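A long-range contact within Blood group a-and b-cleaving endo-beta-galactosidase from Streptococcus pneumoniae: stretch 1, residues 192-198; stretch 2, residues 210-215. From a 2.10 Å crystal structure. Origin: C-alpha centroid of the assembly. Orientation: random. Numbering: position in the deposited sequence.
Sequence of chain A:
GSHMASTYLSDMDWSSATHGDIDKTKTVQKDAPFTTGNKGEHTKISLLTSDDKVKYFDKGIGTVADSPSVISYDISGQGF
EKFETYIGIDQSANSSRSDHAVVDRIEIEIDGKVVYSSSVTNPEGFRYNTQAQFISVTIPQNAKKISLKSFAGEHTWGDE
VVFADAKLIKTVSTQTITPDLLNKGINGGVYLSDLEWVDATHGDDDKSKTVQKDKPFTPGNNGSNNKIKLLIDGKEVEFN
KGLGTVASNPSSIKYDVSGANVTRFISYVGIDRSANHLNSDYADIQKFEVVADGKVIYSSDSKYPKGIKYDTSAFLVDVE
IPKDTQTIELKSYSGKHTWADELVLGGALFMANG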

ATOM      1  N   LEU A 192      10.054 -16.248 -11.761  1.00 16.48           N
ATOM      2  CA  LEU A 192       9.664 -17.222 -12.783  1.00 16.01           C
ATOM      3  C   LEU A 192      10.828 -18.120 -13.199  1.00 15.79           C
ATOM      4  O   LEU A 192      10.647 -19.324 -13.399  1.00 15.57           O
ATOM      5  CB  LEU A 192       9.043 -16.527 -13.997  1.00 15.80           C
ATOM      6  CG  LEU A 192       7.526 -16.313 -13.961  1.00 15.87           C
ATOM      7  CD1 LEU A 192       7.097 -15.315 -12.886  1.00 15.43           C
ATOM      8  CD2 LEU A 192       7.036 -15.856 -15.319  1.00 15.78           C
ATOM      9  N   SER A 193      12.021 -17.534 -13.292  1.00 15.58           N
ATOM     10  CA  SER A 193      13.240 -18.274 -13.636  1.00 15.74           C
ATOM     11  C   SER A 193      13.661 -19.306 -12.579  1.00 16.01           C
ATOM     12  O   SER A 193      14.567 -20.105 -12.815  1.00 15.94           O
ATOM     13  CB  SER A 193      14.391 -17.307 -13.922  1.00 15.63           C
ATOM     14  OG  SER A 193      14.655 -16.480 -12.800  1.00 15.21           O
ATOM     15  N   ASP A 194      13.007 -19.284 -11.420  1.00 16.34           N
ATOM     16  CA  ASP A 194      13.227 -20.301 -10.393  1.00 16.91           C
ATOM     17  C   ASP A 194      12.200 -21.433 -10.487  1.00 17.04           C
ATOM     18  O   ASP A 194      12.185 -22.336  -9.650  1.00 17.20           O
ATOM     19  CB  ASP A 194      13.208 -19.673  -8.996  1.00 16.92           C
ATOM     20  CG  ASP A 194      14.436 -18.829  -8.714  1.00 17.69           C
ATOM     21  OD1 ASP A 194      15.453 -18.977  -9.431  1.00 18.69           O
ATOM     22  OD2 ASP A 194      14.385 -18.017  -7.766  1.00 18.85           O
ATOM     23  N   LEU A 195      11.358 -21.384 -11.518  1.00 17.15           N
ATOM     24  CA  LEU A 195      10.297 -22.371 -11.715  1.00 17.44           C
ATOM     25  C   LEU A 195      10.481 -23.179 -13.000  1.00 17.47           C
ATOM     26  O   LEU A 195      11.197 -22.762 -13.915  1.00 17.34           O
ATOM     27  CB  LEU A 195       8.930 -21.679 -11.736  1.00 17.31           C
ATOM     28  CG  LEU A 195       8.511 -20.821 -10.538  1.00 17.56           C
ATOM     29  CD1 LEU A 195       7.275 -20.003 -10.893  1.00 17.03           C
ATOM     30  CD2 LEU A 195       8.258 -21.674  -9.305  1.00 16.98           C
ATOM     31  N   GLU A 196       9.837 -24.341 -13.053  1.00 17.66           N
ATOM     32  CA  GLU A 196       9.788 -25.138 -14.277  1.00 18.06           C
ATOM     33  C   GLU A 196       8.569 -24.737 -15.094  1.00 17.94           C
ATOM     34  O   GLU A 196       7.447 -24.749 -14.586  1.00 17.98           O
ATOM     35  CB  GLU A 196       9.721 -26.638 -13.960  1.00 18.20           C
ATOM     36  CG  GLU A 196      10.972 -27.204 -13.296  1.00 19.79           C
ATOM     37  CD  GLU A 196      12.192 -27.139 -14.191  1.00 21.18           C
ATOM     38  OE1 GLU A 196      12.317 -28.000 -15.086  1.00 23.04           O
ATOM     39  OE2 GLU A 196      13.031 -26.232 -13.996  1.00 22.20           O
ATOM     40  N   TRP A 197       8.787 -24.369 -16.352  1.00 17.77           N
ATOM     41  CA  TRP A 197       7.670 -24.131 -17.260  1.00 17.81           C
ATOM     42  C   TRP A 197       7.147 -25.461 -17.793  1.00 17.86           C
ATOM     43  O   TRP A 197       7.859 -26.464 -17.765  1.00 17.87           O
ATOM     44  CB  TRP A 197       8.068 -23.198 -18.411  1.00 17.75           C
ATOM     45  CG  TRP A 197       9.322 -23.584 -19.152  1.00 17.41           C
ATOM     46  CD1 TRP A 197       9.540 -24.731 -19.870  1.00 17.74           C
ATOM     47  CD2 TRP A 197      10.520 -22.807 -19.267  1.00 17.16           C
ATOM     48  NE1 TRP A 197      10.803 -24.717 -20.412  1.00 17.05           N
ATOM     49  CE2 TRP A 197      11.426 -23.549 -20.058  1.00 17.13           C
ATOM     50  CE3 TRP A 197      10.918 -21.555 -18.775  1.00 17.16           C
ATOM     51  CZ2 TRP A 197      12.707 -23.082 -20.369  1.00 16.88           C
ATOM     52  CZ3 TRP A 197      12.195 -21.092 -19.081  1.00 16.99           C
ATOM     53  CH2 TRP A 197      13.072 -21.856 -19.873  1.00 17.08           C
ATOM     54  N   VAL A 198       5.898 -25.467 -18.251  1.00 17.99           N
ATOM     55  CA  VAL A 198       5.335 -26.622 -18.952  1.00 18.15           C
ATOM     56  C   VAL A 198       6.038 -26.767 -20.304  1.00 18.29           C
ATOM     57  O   VAL A 198       6.509 -27.849 -20.659  1.00 18.25           O
ATOM     58  CB  VAL A 198       3.801 -26.492 -19.135  1.00 18.20           C
ATOM     59  CG1 VAL A 198       3.260 -27.592 -20.048  1.00 17.97           C
ATOM     60  CG2 VAL A 198       3.097 -26.532 -17.783  1.00 18.22           C
ATOM     61  N   THR A 210      17.329 -23.054 -26.125  1.00 17.31           N
ATOM     62  CA  THR A 210      16.201 -22.966 -25.198  1.00 17.03           C
ATOM     63  C   THR A 210      16.046 -21.557 -24.623  1.00 16.53           C
ATOM     64  O   THR A 210      17.015 -20.794 -24.537  1.00 16.43           O
ATOM     65  CB  THR A 210      16.336 -23.975 -24.027  1.00 16.95           C
ATOM     66  OG1 THR A 210      17.601 -23.795 -23.382  1.00 17.85           O
ATOM     67  CG2 THR A 210      16.228 -25.415 -24.519  1.00 17.22           C
ATOM     68  N   VAL A 211      14.815 -21.220 -24.246  1.00 16.09           N
ATOM     69  CA  VAL A 211      14.518 -20.006 -23.486  1.00 15.65           C
ATOM     70  C   VAL A 211      15.455 -19.966 -22.276  1.00 15.32           C
ATOM     71  O   VAL A 211      15.671 -20.983 -21.617  1.00 15.26           O
ATOM     72  CB  VAL A 211      13.016 -19.956 -23.077  1.00 15.70           C
ATOM     73  CG1 VAL A 211      12.741 -18.872 -22.035  1.00 15.53           C
ATOM     74  CG2 VAL A 211      12.137 -19.736 -24.315  1.00 15.34           C
ATOM     75  N   GLN A 212      16.036 -18.802 -22.019  1.00 15.02           N
ATOM     76  CA  GLN A 212      17.094 -18.678 -21.024  1.00 14.95           C
ATOM     77  C   GLN A 212      16.603 -18.114 -19.697  1.00 14.93           C
ATOM     78  O   GLN A 212      15.752 -17.221 -19.669  1.00 14.99           O
ATOM     79  CB  GLN A 212      18.248 -17.831 -21.572  1.00 14.54           C
ATOM     80  CG  GLN A 212      19.031 -18.500 -22.706  1.00 14.19           C
ATOM     81  CD  GLN A 212      19.753 -19.770 -22.272  1.00 13.93           C
ATOM     82  OE1 GLN A 212      19.375 -20.875 -22.660  1.00 13.78           O
ATOM     83  NE2 GLN A 212      20.789 -19.613 -21.458  1.00 12.82           N
ATOM     84  N   LYS A 213      17.149 -18.648 -18.606  1.00 14.85           N
ATOM     85  CA  LYS A 213      16.840 -18.167 -17.260  1.00 14.86           C
ATOM     86  C   LYS A 213      17.938 -17.234 -16.754  1.00 14.86           C
ATOM     87  O   LYS A 213      19.115 -17.602 -16.737  1.00 14.99           O
ATOM     88  CB  LYS A 213      16.631 -19.341 -16.295  1.00 14.86           C
ATOM     89  CG  LYS A 213      15.347 -20.138 -16.556  1.00 14.59           C
ATOM     90  CD  LYS A 213      15.304 -21.433 -15.742  1.00 13.99           C
ATOM     91  CE  LYS A 213      13.960 -22.133 -15.915  1.00 14.00           C
ATOM     92  NZ  LYS A 213      13.848 -23.391 -15.121  1.00 12.81           N
ATOM     93  N   ASP A 214      17.534 -16.023 -16.367  1.00 14.93           N
ATOM     94  CA  ASP A 214      18.422 -14.984 -15.826  1.00 15.03           C
ATOM     95  C   ASP A 214      19.483 -14.489 -16.823  1.00 15.21           C
ATOM     96  O   ASP A 214      20.481 -13.870 -16.432  1.00 15.19           O
ATOM     97  CB  ASP A 214      19.052 -15.441 -14.497  1.00 15.13           C
ATOM     98  CG  ASP A 214      18.005 -15.844 -13.461  1.00 15.13           C
ATOM     99  OD1 ASP A 214      16.890 -15.288 -13.478  1.00 15.87           O
ATOM    100  OD2 ASP A 214      18.294 -16.720 -12.627  1.00 16.18           O
ATOM    101  N   LYS A 215      19.244 -14.752 -18.109  1.00 15.16           N
ATOM    102  CA  LYS A 215      20.150 -14.377 -19.199  1.00 15.30           C
ATOM    103  C   LYS A 215      19.339 -14.028 -20.447  1.00 15.19           C
ATOM    104  O   LYS A 215      18.239 -14.558 -20.632  1.00 15.10           O
ATOM    105  CB  LYS A 215      21.091 -15.537 -19.559  1.00 15.34           C
ATOM    106  CG  LYS A 215      21.835 -16.181 -18.405  1.00 15.85           C
ATOM    107  CD  LYS A 215      22.382 -17.531 -18.817  1.00 16.00           C
ATOM    108  CE  LYS A 215      22.770 -18.353 -17.606  1.00 16.62           C
ATOM    109  NZ  LYS A 215      23.310 -19.681 -18.010  1.00 17.24           N
TER
HETATM  110  O   HOH W   1      14.523 -22.734 -12.487  1.00 17.69           O

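The contact is organised around one long side chain. Stretch 1 opens with a 3-10 turn, closed by Leu-195 N donating to Leu-192 O at 2.9 Å, and continues as loop; stretch 2 includes a short strand at 212-213. The backbones come nearest at Ser-193 and Lys-213, whose CA atoms lie 5.1 Å apart, and no backbone-to-backbone hydrogen bond joins them; each direct polar contact has at least one side-chain partner.

Lys-213 points toward stretch 1 and, after an m chi1, runs fully extended (t, t, t). That reach carries its ammonium past Ser-193 to three oxygen partners: NZ donates to Leu-195 O at 3.0 Å, forms a salt bridge with Glu-196 OE2 at 3.2 Å, and donates to a water at 2.8 Å, which in turn donates to Ser-193 O at 2.6 Å. Glu-196 starts away from stretch 2, but its folded m, m chain brings the carboxylate back to the lysine.

The same extension brings Lys-213 CE obliquely to the Trp-197 six-membered ring, in an off-centre CH-pi contact, 4.2 Å from Lys-213 CE to the centroid of that ring. Trp-197, with chi1 p, also sets CH2 3.7 Å from Val-211 CG1, while Val-211 O approaches the ring edge.

Ser-193, also p, aims OG at Asp-214 and donates to OD1 at 2.6 Å, a short bond pinning the strand's exit, where Asp-214 adopts positive phi.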